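Local coordinates for branched-chain-amino-acid aminotransferase (Pseudomonas aeruginosa, PDB 6NST), which probably transfers the amino group of leucine, isoleucine and valine to 2-oxoglutarate with pyridoxal 5'-phosphate as cofactor, at residues 9-14 with 118-123; 28-33 with 101-106; 35-40 with 69-74; 58-63 with 75-80. The protein carries 1 engineered substitution. One frame throughout, in Å; residues are numbered along the deposited sequence.

Contact 1 of 4, residues 9-14 with 118-123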
# COMPACT_ATOMS: atom_id res chain seq x y z
N VAL A 9 -38.08 -24.57 17.50
CA VAL A 9 -37.07 -25.60 17.30
C VAL A 9 -35.94 -25.03 16.45
O VAL A 9 -36.12 -24.08 15.69
CB VAL A 9 -37.65 -26.87 16.64
CG1 VAL A 9 -38.63 -27.55 17.58
CG2 VAL A 9 -38.32 -26.53 15.32
N ILE A 10 -34.77 -25.64 16.59
CA ILE A 10 -33.60 -25.32 15.79
C ILE A 10 -33.03 -26.62 15.25
O ILE A 10 -32.84 -27.58 16.01
CB ILE A 10 -32.53 -24.55 16.60
CG1 ILE A 10 -33.07 -23.19 17.04
CG2 ILE A 10 -31.26 -24.38 15.78
CD1 ILE A 10 -32.15 -22.45 17.98
N TRP A 11 -32.77 -26.66 13.95
CA TRP A 11 -32.08 -27.80 13.36
C TRP A 11 -30.64 -27.82 13.85
O TRP A 11 -29.90 -26.84 13.66
CB TRP A 11 -32.14 -27.73 11.84
CG TRP A 11 -31.68 -28.96 11.13
CD1 TRP A 11 -32.45 -30.01 10.73
CD2 TRP A 11 -30.34 -29.26 10.71
NE1 TRP A 11 -31.67 -30.95 10.09
CE2 TRP A 11 -30.37 -30.52 10.07
CE3 TRP A 11 -29.12 -28.59 10.82
CZ2 TRP A 11 -29.23 -31.11 9.54
CZ3 TRP A 11 -27.99 -29.19 10.30
CH2 TRP A 11 -28.05 -30.43 9.67
N TYR A 12 -30.23 -28.92 14.48
CA TYR A 12 -28.93 -29.00 15.14
C TYR A 12 -28.34 -30.38 14.84
O TYR A 12 -28.72 -31.37 15.47
CB TYR A 12 -29.08 -28.77 16.64
CG TYR A 12 -27.80 -28.45 17.39
CD1 TYR A 12 -26.55 -28.70 16.83
CD2 TYR A 12 -27.84 -27.90 18.66
CE1 TYR A 12 -25.39 -28.40 17.52
CE2 TYR A 12 -26.69 -27.61 19.36
CZ TYR A 12 -25.47 -27.86 18.78
OH TYR A 12 -24.32 -27.56 19.48
N ASP A 13 -27.43 -30.42 13.87
CA ASP A 13 -26.65 -31.62 13.55
C ASP A 13 -27.55 -32.81 13.21
O ASP A 13 -27.46 -33.89 13.81
CB ASP A 13 -25.69 -31.96 14.69
CG ASP A 13 -24.57 -30.95 14.84
OD1 ASP A 13 -24.49 -30.02 14.01
OD2 ASP A 13 -23.76 -31.08 15.78
N GLY A 14 -28.42 -32.61 12.22
CA GLY A 14 -29.25 -33.67 11.70
C GLY A 14 -30.60 -33.82 12.35
O GLY A 14 -31.45 -34.55 11.82
N VAL A 118 -17.04 -30.67 13.10
CA VAL A 118 -17.84 -29.64 12.46
C VAL A 118 -19.30 -29.83 12.85
O VAL A 118 -19.86 -30.92 12.68
CB VAL A 118 -17.68 -29.67 10.93
CG1 VAL A 118 -18.54 -28.61 10.29
CG2 VAL A 118 -16.21 -29.49 10.55
N HIS A 119 -19.91 -28.78 13.39
CA HIS A 119 -21.32 -28.77 13.74
C HIS A 119 -22.06 -27.77 12.85
O HIS A 119 -21.47 -26.79 12.37
CB HIS A 119 -21.53 -28.40 15.21
CG HIS A 119 -20.85 -29.33 16.16
ND1 HIS A 119 -21.55 -30.21 16.96
CD2 HIS A 119 -19.54 -29.53 16.44
CE1 HIS A 119 -20.70 -30.91 17.70
NE2 HIS A 119 -19.47 -30.51 17.40
N VAL A 120 -23.35 -28.02 12.64
CA VAL A 120 -24.18 -27.18 11.78
C VAL A 120 -25.48 -26.89 12.52
O VAL A 120 -26.12 -27.81 13.05
CB VAL A 120 -24.47 -27.84 10.42
CG1 VAL A 120 -25.34 -26.94 9.57
CG2 VAL A 120 -23.17 -28.17 9.70
N ILE A 121 -25.89 -25.62 12.54
CA ILE A 121 -27.17 -25.22 13.12
C ILE A 121 -27.90 -24.31 12.14
O ILE A 121 -27.28 -23.53 11.41
CB ILE A 121 -27.01 -24.51 14.48
CG1 ILE A 121 -26.05 -23.31 14.37
CG2 ILE A 121 -26.55 -25.49 15.54
CD1 ILE A 121 -26.76 -21.96 14.32
N ILE A 122 -29.22 -24.45 12.10
CA ILE A 122 -30.05 -23.61 11.24
C ILE A 122 -31.23 -23.09 12.05
O ILE A 122 -32.19 -23.83 12.30
CB ILE A 122 -30.54 -24.37 9.99
CG1 ILE A 122 -29.34 -24.95 9.23
CG2 ILE A 122 -31.33 -23.43 9.09
CD1 ILE A 122 -29.72 -25.76 8.02
N ALA A 123 -31.16 -21.83 12.45
CA ALA A 123 -32.20 -21.19 13.25
C ALA A 123 -32.98 -20.20 12.39
O ALA A 123 -32.41 -19.52 11.54
CB ALA A 123 -31.59 -20.46 14.45
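Trp11 and Ile122 form an antiparallel hydrogen-bonded pair, evident from Ile122 N donating to Trp11 O at 2.9 Å in the carbonyl plane; the return bond from Trp11 N to Ile122 O is weak. With CG anti to the backbone N (chi1 -170°), the Trp11 side chain runs beside that of Ile122. Its CB lies 3.9 Å from Ile122 O. Further out, CE3 comes within 4.0 Å of Ile122 CG1, and CZ3 touches Val120 CG1 at 3.6 Å, with Val120 at the ring edge. At the far end the indole meets the Tyr75 ring edge-to-face. These strands belong to the antiparallel sheet of the small N-terminal domain of the class-IV aminotransferase fold: strand 9-12 lies between 118-126 and its hairpin partner 15-18, and Ala83 of helix 77-89 packs on both Trp11 and Ile122. On the other face, Ile121 CG2 sits over the Tyr12 ring in a CH-pi contact, 3.5 Å from Tyr12 CD1. Where the strand ends, Asp13 takes over both polar groups of the Val120 backbone. Asp13 N donates to Val120 O at 3.0 Å, while Asp13 OD1 stands in for a main-chain carbonyl and receives Val120 N at 2.7 Å along a nearly straight line (172° at the hydrogen). The second oxygen, Asp13 OD2, offers its syn lone pair to His119 ND1 at 2.7 Å, although it lies 30° out of the imidazole plane, so the carboxylate bridges a main-chain N-H and a side-chain N-H of adjacent residues.

Contact 2 of 4, residues 28-33 with 101-106. Engineered in segment 28-33: His31 (natural residue Leu).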
# COMPACT_ATOMS: atom_id res chain seq x y z
N THR A 28 -16.36 -23.84 22.84
CA THR A 28 -16.49 -24.09 21.41
C THR A 28 -15.39 -23.36 20.64
O THR A 28 -15.07 -22.21 20.93
CB THR A 28 -17.87 -23.64 20.93
OG1 THR A 28 -18.89 -24.29 21.71
CG2 THR A 28 -18.08 -23.99 19.47
N HIS A 29 -14.81 -24.05 19.65
CA HIS A 29 -13.63 -23.53 18.97
C HIS A 29 -13.95 -22.28 18.17
O HIS A 29 -13.22 -21.28 18.25
CB HIS A 29 -13.03 -24.61 18.07
CG HIS A 29 -11.65 -24.30 17.58
ND1 HIS A 29 -11.41 -23.52 16.47
CD2 HIS A 29 -10.43 -24.67 18.05
CE1 HIS A 29 -10.11 -23.42 16.27
NE2 HIS A 29 -9.49 -24.11 17.21
N THR A 30 -15.03 -22.31 17.38
CA THR A 30 -15.43 -21.12 16.64
C THR A 30 -15.76 -19.96 17.58
O THR A 30 -15.55 -18.79 17.24
CB THR A 30 -16.63 -21.43 15.74
OG1 THR A 30 -16.27 -22.48 14.83
CG2 THR A 30 -17.05 -20.21 14.94
N HIS A 31 -16.26 -20.27 18.78
CA HIS A 31 -16.57 -19.23 19.76
C HIS A 31 -15.32 -18.47 20.18
O HIS A 31 -15.39 -17.27 20.48
CB HIS A 31 -17.24 -19.86 20.98
CG HIS A 31 -18.14 -18.92 21.73
ND1 HIS A 31 -18.59 -19.18 23.01
CD2 HIS A 31 -18.69 -17.74 21.37
CE1 HIS A 31 -19.37 -18.20 23.40
NE2 HIS A 31 -19.45 -17.31 22.43
N HIS A 32 -14.16 -19.14 20.20
CA HIS A 32 -12.92 -18.53 20.67
C HIS A 32 -12.03 -18.03 19.55
O HIS A 32 -11.20 -17.15 19.79
CB HIS A 32 -12.13 -19.53 21.52
CG HIS A 32 -12.77 -19.83 22.85
ND1 HIS A 32 -12.24 -19.39 24.04
CD2 HIS A 32 -13.89 -20.52 23.16
CE1 HIS A 32 -13.01 -19.80 25.04
NE2 HIS A 32 -14.01 -20.49 24.53
N TYR A 33 -12.16 -18.57 18.33
CA TYR A 33 -11.27 -18.21 17.24
C TYR A 33 -11.98 -17.74 15.99
O TYR A 33 -11.31 -17.42 15.00
CB TYR A 33 -10.35 -19.39 16.90
CG TYR A 33 -9.55 -19.88 18.09
CD1 TYR A 33 -8.42 -19.18 18.52
CD2 TYR A 33 -9.91 -21.03 18.78
CE1 TYR A 33 -7.69 -19.62 19.61
CE2 TYR A 33 -9.18 -21.47 19.86
CZ TYR A 33 -8.07 -20.76 20.27
OH TYR A 33 -7.33 -21.20 21.35
N MET A 101 -25.46 -21.87 10.00
CA MET A 101 -24.15 -21.56 10.55
C MET A 101 -23.37 -22.84 10.77
O MET A 101 -23.87 -23.79 11.38
CB MET A 101 -24.28 -20.76 11.85
CG MET A 101 -23.02 -20.02 12.26
SD MET A 101 -21.95 -20.98 13.34
CE MET A 101 -22.84 -20.83 14.89
N VAL A 102 -22.14 -22.86 10.25
CA VAL A 102 -21.23 -24.00 10.36
C VAL A 102 -20.09 -23.59 11.27
O VAL A 102 -19.48 -22.53 11.08
CB VAL A 102 -20.71 -24.41 8.97
CG1 VAL A 102 -19.69 -25.53 9.08
CG2 VAL A 102 -21.86 -24.82 8.06
N PHE A 103 -19.79 -24.43 12.27
CA PHE A 103 -18.79 -24.05 13.26
C PHE A 103 -18.07 -25.29 13.79
O PHE A 103 -18.63 -26.39 13.82
CB PHE A 103 -19.40 -23.25 14.42
CG PHE A 103 -20.37 -24.03 15.27
CD1 PHE A 103 -19.96 -24.63 16.45
CD2 PHE A 103 -21.70 -24.14 14.91
CE1 PHE A 103 -20.85 -25.33 17.25
CE2 PHE A 103 -22.60 -24.85 15.69
CZ PHE A 103 -22.17 -25.44 16.87
N TYR A 104 -16.83 -25.09 14.22
CA TYR A 104 -16.06 -26.14 14.86
C TYR A 104 -16.53 -26.35 16.29
O TYR A 104 -16.90 -25.40 16.98
CB TYR A 104 -14.56 -25.80 14.85
CG TYR A 104 -13.87 -26.06 13.53
CD1 TYR A 104 -14.16 -27.18 12.77
CD2 TYR A 104 -12.92 -25.16 13.05
CE1 TYR A 104 -13.52 -27.41 11.57
CE2 TYR A 104 -12.28 -25.39 11.84
CZ TYR A 104 -12.58 -26.51 11.11
OH TYR A 104 -11.95 -26.74 9.91
N GLY A 105 -16.50 -27.60 16.74
CA GLY A 105 -17.02 -27.95 18.05
C GLY A 105 -16.02 -27.71 19.16
O GLY A 105 -15.01 -27.02 18.99
N SER A 106 -16.32 -28.29 20.32
CA SER A 106 -15.44 -28.17 21.49
C SER A 106 -14.56 -29.39 21.68
O SER A 106 -14.57 -30.01 22.75
CB SER A 106 -16.28 -27.90 22.73
OG SER A 106 -17.29 -28.88 22.87
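Two hydrogen bonds join the start of helix 29-33 to the end of strand 96-104 and the loop just after it. His29 N, in the first turn, donates to Gly105 O at 3.0 Å, approaching 55° above the carbonyl plane. Tyr104 N donates to Thr30 OG1 at 2.7 Å; because this hydroxyl is also hydrogen-bonded to Met35 O, it is gripped from two sides. The aromatic contribution is an offset edge-to-face pair, the Tyr104 edge directed at the His29 face with centroids 5.9 Å apart and planes at 83°. Tyr33 CD2 lies over the centre of the His29 ring, and His29 NE2 bonds to Gly110 O, which further fixes the imidazole. Apolar packing comes from the threonines: Thr28 CG2, anti to its backbone N, touches Phe103 CD1 at 3.6 Å, and Thr30 CB lies 3.6 Å from Phe103 CB. The engineered His31 instead meets Phe103 of the second subunit edge-to-face. The short helix crosses strand 101-104 at 88°, with axes 7.1 Å apart at closest approach, and the parent strand 96-104 lies between strands 118-126 and 36-46 in the antiparallel sheet.

Contact 3 of 4, residues 35-40 with 69-74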
# COMPACT_ATOMS: atom_id res chain seq x y z
N MET A 35 -13.40 -19.10 13.58
CA MET A 35 -13.34 -19.93 12.38
C MET A 35 -14.68 -20.64 12.19
O MET A 35 -14.96 -21.65 12.83
CB MET A 35 -12.20 -20.94 12.47
CG MET A 35 -12.02 -21.82 11.25
SD MET A 35 -11.65 -20.88 9.76
CE MET A 35 -10.43 -21.95 9.00
N GLY A 36 -15.49 -20.09 11.30
CA GLY A 36 -16.77 -20.69 10.97
C GLY A 36 -17.40 -19.88 9.86
O GLY A 36 -17.00 -18.74 9.59
N VAL A 37 -18.38 -20.49 9.21
CA VAL A 37 -19.07 -19.84 8.10
C VAL A 37 -20.56 -19.84 8.39
O VAL A 37 -21.08 -20.68 9.14
CB VAL A 37 -18.77 -20.54 6.76
CG1 VAL A 37 -17.26 -20.61 6.52
CG2 VAL A 37 -19.37 -21.94 6.72
N PHE A 38 -21.26 -18.86 7.82
CA PHE A 38 -22.69 -18.72 8.05
C PHE A 38 -23.34 -18.07 6.84
O PHE A 38 -22.67 -17.63 5.90
CB PHE A 38 -22.98 -17.91 9.32
CG PHE A 38 -22.70 -16.44 9.20
CD1 PHE A 38 -23.73 -15.54 9.03
CD2 PHE A 38 -21.40 -15.96 9.25
CE1 PHE A 38 -23.48 -14.18 8.92
CE2 PHE A 38 -21.14 -14.61 9.14
CZ PHE A 38 -22.18 -13.72 8.97
N GLU A 39 -24.67 -18.02 6.87
CA GLU A 39 -25.45 -17.42 5.79
C GLU A 39 -26.60 -16.63 6.38
O GLU A 39 -27.02 -16.85 7.52
CB GLU A 39 -25.98 -18.49 4.82
CG GLU A 39 -25.01 -18.88 3.72
CD GLU A 39 -24.67 -17.71 2.82
OE1 GLU A 39 -23.47 -17.55 2.48
OE2 GLU A 39 -25.59 -16.95 2.45
N GLY A 40 -27.09 -15.68 5.59
CA GLY A 40 -28.31 -14.96 5.91
C GLY A 40 -29.34 -15.21 4.83
O GLY A 40 -29.11 -14.86 3.66
N MET A 69 -12.48 -22.05 3.67
CA MET A 69 -11.91 -22.16 5.01
C MET A 69 -11.44 -23.57 5.34
O MET A 69 -11.02 -23.81 6.48
CB MET A 69 -12.93 -21.71 6.06
CG MET A 69 -13.38 -20.27 5.88
SD MET A 69 -12.00 -19.12 6.02
CE MET A 69 -12.80 -17.58 5.57
N ASN A 70 -11.50 -24.49 4.38
CA ASN A 70 -11.10 -25.88 4.60
C ASN A 70 -11.92 -26.53 5.71
O ASN A 70 -11.42 -27.32 6.50
CB ASN A 70 -9.60 -26.00 4.89
CG ASN A 70 -8.87 -26.83 3.85
OD1 ASN A 70 -9.38 -27.07 2.76
ND2 ASN A 70 -7.67 -27.27 4.19
N MET A 71 -13.21 -26.18 5.77
CA MET A 71 -14.15 -26.79 6.70
C MET A 71 -15.01 -27.78 5.93
O MET A 71 -15.65 -27.42 4.94
CB MET A 71 -15.03 -25.74 7.37
CG MET A 71 -14.27 -24.71 8.19
SD MET A 71 -15.41 -23.58 9.03
CE MET A 71 -16.23 -24.71 10.15
N GLN A 72 -15.03 -29.03 6.39
CA GLN A 72 -15.81 -30.09 5.76
C GLN A 72 -17.18 -30.16 6.44
O GLN A 72 -17.28 -30.61 7.59
CB GLN A 72 -15.07 -31.42 5.83
CG GLN A 72 -15.78 -32.58 5.14
CD GLN A 72 -15.86 -32.40 3.64
OE1 GLN A 72 -16.87 -31.94 3.11
NE2 GLN A 72 -14.79 -32.77 2.94
N ILE A 73 -18.22 -29.72 5.74
CA ILE A 73 -19.58 -29.80 6.25
C ILE A 73 -20.01 -31.27 6.29
O ILE A 73 -19.95 -31.95 5.26
CB ILE A 73 -20.55 -28.97 5.40
CG1 ILE A 73 -20.09 -27.51 5.34
CG2 ILE A 73 -21.97 -29.07 5.95
CD1 ILE A 73 -20.98 -26.64 4.47
N PRO A 74 -20.44 -31.79 7.45
CA PRO A 74 -20.77 -33.22 7.54
C PRO A 74 -22.10 -33.56 6.89
O PRO A 74 -22.61 -34.67 7.04
CB PRO A 74 -20.81 -33.48 9.05
CG PRO A 74 -20.24 -32.24 9.70
CD PRO A 74 -20.54 -31.13 8.75
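No hydrogen bond links residues 35-40 to residues 69-74; the interface is made by three methionines, one valine and a glycine. Among the thioethers, Met35 and Met69 cross obliquely. The Met35 chain leaves with CG anti to the backbone N (chi1 -178°) and then bends at chi2 (61°) and again at chi3, which together bring its terminal methyl to the other segment. There CE lies 3.9 Å from Met69 CB, and the two sulfurs, Met35 SD and Met69 SD, are 4.1 Å apart. Met35 CG is also 4.4 Å from Met71 SD. The same methyl also meets backbone, Met35 CE lying 3.2 Å from Met69 O. Both Met35 and Met69 also face the second subunit, Met35 against its Met169 and Met69 against its Leu170. In the fold, this is where the loop leaving helix 55-68 packs on residues 35-37 of the sheet region: Asn70, with positive phi (59°), closes the helix in a Schellman motif, and the chain then runs irregularly toward helix 77-89. Sulfur-to-backbone packing follows directly after the turn. Met71 SD lies 3.7 Å from Gly36 CA, where the strand presents bare main chain. The valine contacts form the third group. Val37 CG1 and the Met69 chain slide past each other in opposite directions, meeting at Met69 CG (3.9 Å), and the same methyl is 4.3 Å from Met71 SD. Leu62 and Ser65 of helix 55-68 also pack on Val37, whose side chain lies about 6 Å from that of Lys160, the probable attachment point of the cofactor, which is not bound to it here.

Contact 4 of 4, residues 58-63 with 75-80. With SO4 (sulfate ion), chain G.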
# COMPACT_ATOMS: atom_id res chain seq x y z
N HIS A 58 -27.81 -19.55 -1.57
CA HIS A 58 -27.30 -19.38 -0.22
C HIS A 58 -26.65 -20.66 0.30
O HIS A 58 -25.65 -20.60 1.01
CB HIS A 58 -28.44 -18.92 0.71
CG HIS A 58 -28.82 -17.49 0.52
ND1 HIS A 58 -28.12 -16.45 1.09
CD2 HIS A 58 -29.82 -16.92 -0.19
CE1 HIS A 58 -28.67 -15.30 0.74
NE2 HIS A 58 -29.71 -15.56 -0.04
N THR A 59 -27.21 -21.82 -0.06
CA THR A 59 -26.60 -23.08 0.33
C THR A 59 -25.29 -23.31 -0.42
O THR A 59 -24.32 -23.79 0.17
CB THR A 59 -27.58 -24.23 0.07
OG1 THR A 59 -28.73 -24.08 0.91
CG2 THR A 59 -26.92 -25.58 0.36
N ASP A 60 -25.24 -22.95 -1.70
CA ASP A 60 -24.01 -23.09 -2.47
C ASP A 60 -22.91 -22.17 -1.92
O ASP A 60 -21.74 -22.56 -1.89
CB ASP A 60 -24.26 -22.79 -3.94
CG ASP A 60 -24.94 -23.93 -4.67
OD1 ASP A 60 -25.03 -25.04 -4.09
OD2 ASP A 60 -25.38 -23.72 -5.82
N ARG A 61 -23.28 -20.96 -1.50
CA ARG A 61 -22.28 -20.06 -0.95
C ARG A 61 -21.80 -20.53 0.41
O ARG A 61 -20.62 -20.33 0.75
CB ARG A 61 -22.84 -18.64 -0.86
CG ARG A 61 -21.78 -17.59 -0.60
CD ARG A 61 -22.34 -16.19 -0.77
NE ARG A 61 -23.34 -15.87 0.24
CZ ARG A 61 -24.00 -14.72 0.30
NH1 ARG A 61 -24.90 -14.51 1.26
NH2 ARG A 61 -23.76 -13.77 -0.60
N LEU A 62 -22.67 -21.17 1.19
CA LEU A 62 -22.24 -21.75 2.46
C LEU A 62 -21.17 -22.81 2.24
O LEU A 62 -20.14 -22.83 2.92
CB LEU A 62 -23.43 -22.33 3.21
CG LEU A 62 -23.15 -22.77 4.65
CD1 LEU A 62 -22.87 -21.56 5.54
CD2 LEU A 62 -24.30 -23.60 5.21
N PHE A 63 -21.39 -23.71 1.27
CA PHE A 63 -20.40 -24.73 0.97
C PHE A 63 -19.15 -24.14 0.33
O PHE A 63 -18.04 -24.63 0.57
CB PHE A 63 -21.01 -25.82 0.08
CG PHE A 63 -21.83 -26.82 0.84
CD1 PHE A 63 -23.06 -26.47 1.39
CD2 PHE A 63 -21.38 -28.12 1.02
CE1 PHE A 63 -23.81 -27.39 2.09
CE2 PHE A 63 -22.13 -29.05 1.72
CZ PHE A 63 -23.35 -28.68 2.26
N TYR A 75 -22.68 -32.60 6.17
CA TYR A 75 -23.96 -32.78 5.51
C TYR A 75 -23.86 -32.27 4.08
O TYR A 75 -23.01 -31.44 3.76
CB TYR A 75 -25.09 -32.07 6.27
CG TYR A 75 -25.14 -32.48 7.72
CD1 TYR A 75 -25.78 -33.66 8.10
CD2 TYR A 75 -24.52 -31.72 8.71
CE1 TYR A 75 -25.81 -34.05 9.42
CE2 TYR A 75 -24.55 -32.11 10.03
CZ TYR A 75 -25.20 -33.28 10.38
OH TYR A 75 -25.23 -33.67 11.70
N SER A 76 -24.75 -32.77 3.24
CA SER A 76 -24.75 -32.40 1.83
C SER A 76 -25.65 -31.19 1.60
O SER A 76 -26.39 -30.75 2.47
CB SER A 76 -25.21 -33.58 0.98
OG SER A 76 -26.53 -33.95 1.33
N ARG A 77 -25.57 -30.66 0.38
CA ARG A 77 -26.40 -29.51 0.03
C ARG A 77 -27.88 -29.86 0.10
O ARG A 77 -28.70 -29.04 0.55
CB ARG A 77 -26.03 -29.01 -1.37
CG ARG A 77 -24.63 -28.42 -1.43
CD ARG A 77 -24.25 -28.05 -2.85
NE ARG A 77 -22.95 -27.39 -2.91
CZ ARG A 77 -21.79 -28.03 -2.89
NH1 ARG A 77 -21.76 -29.36 -2.82
NH2 ARG A 77 -20.65 -27.36 -2.95
N ASP A 78 -28.26 -31.07 -0.33
CA ASP A 78 -29.67 -31.46 -0.30
C ASP A 78 -30.19 -31.53 1.13
O ASP A 78 -31.34 -31.17 1.40
CB ASP A 78 -29.87 -32.79 -1.02
CG ASP A 78 -31.33 -33.19 -1.10
OD1 ASP A 78 -32.08 -32.56 -1.88
OD2 ASP A 78 -31.73 -34.13 -0.39
N GLU A 79 -29.36 -32.00 2.07
CA GLU A 79 -29.77 -32.02 3.47
C GLU A 79 -29.90 -30.61 4.02
O GLU A 79 -30.84 -30.31 4.76
CB GLU A 79 -28.78 -32.83 4.30
CG GLU A 79 -28.59 -34.25 3.84
CD GLU A 79 -27.70 -35.04 4.77
OE1 GLU A 79 -28.17 -35.42 5.87
OE2 GLU A 79 -26.52 -35.27 4.42
N ILE A 80 -28.97 -29.72 3.66
CA ILE A 80 -29.01 -28.35 4.16
C ILE A 80 -30.22 -27.61 3.59
O ILE A 80 -30.91 -26.88 4.31
CB ILE A 80 -27.70 -27.62 3.84
CG1 ILE A 80 -26.54 -28.28 4.59
CG2 ILE A 80 -27.79 -26.15 4.23
CD1 ILE A 80 -26.75 -28.38 6.08
S SO4 G . -26.28 -10.75 0.62
O1 SO4 G . -25.79 -11.97 -0.01
O2 SO4 G . -26.99 -11.09 1.85
O3 SO4 G . -25.15 -9.88 0.94
O4 SO4 G . -27.18 -10.06 -0.29
O HOH W 1 -21.44 -24.70 -3.85
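Two consecutive helices, 55-68 and 77-89, pack here where the second begins. Ser76 is the N-cap of the later helix, and Glu79, three residues on, reaches back so that its OE2 accepts from Ser76 N at 3.3 Å, a side chain-to-backbone bond across the first turn. Phe63 and Arg77 bury the largest areas. Arg77, extended from CG to NE, lies across the ring: Arg77 CG stands 3.7 Å from the centroid of the Phe63 ring and only 8° off its normal, a CH-pi contact, while the guanidinium beyond is inclined 30° to the ring and has Phe63 CB over one of its faces. At the ring edge, Phe63 CZ meets Tyr75 O at 3.2 Å and Phe63 CE1 meets Ile80 CG1 at 3.8 Å, tip to tip. Thr59 crosses Arg77 and Ile80 obliquely, its CG2 against Arg77 CB and Ile80 CG2. The polar contacts involve Asp60 and Arg77. Asp60 OD1 forms a long salt bridge to Arg77 NE (3.4 Å), with carboxylate and guanidinium planes 67° apart, and a water that donates to Asp60 O accepts from Arg77 NH2 at 2.9 Å. Arg61 takes no part in the helix packing; its NE is salt-bridged to Glu39, and its tip holds a sulfate that also bonds Thr221, Ile220 and Thr257. This set is consistent with the sulfate, probably from the crystallisation liquor, occupying the cofactor's phosphate site. Arg61 grips the single oxygen O1 in the guanidinium plane, NH2 at 2.8 Å and NH1 at 3.0 Å.

Overall arrangement
Contacts 1, 2 and 3 are largely buried and all reach one antiparallel sheet, in which strands 9-12, 118-126, 96-104 and 36-46 are consecutive neighbours; all three also touch the second subunit. Contact 4 is only partly buried, meets no other protein chain, and joins helices that pack on this sheet. Chemistry follows place: backbone pairing ending in a carboxylate clasp at contact 1, helix-to-strand bonds with aromatic packing at contact 2, purely van der Waals packing at contact 3, and a long ion pair, a water bridge to main chain and an arginine chain laid over an aromatic ring at contact 4. Direct joints include Val102 N to Val37 O between contacts 2 and 3, and Glu39 OE2 with His58 ND1 between contacts 3 and 4.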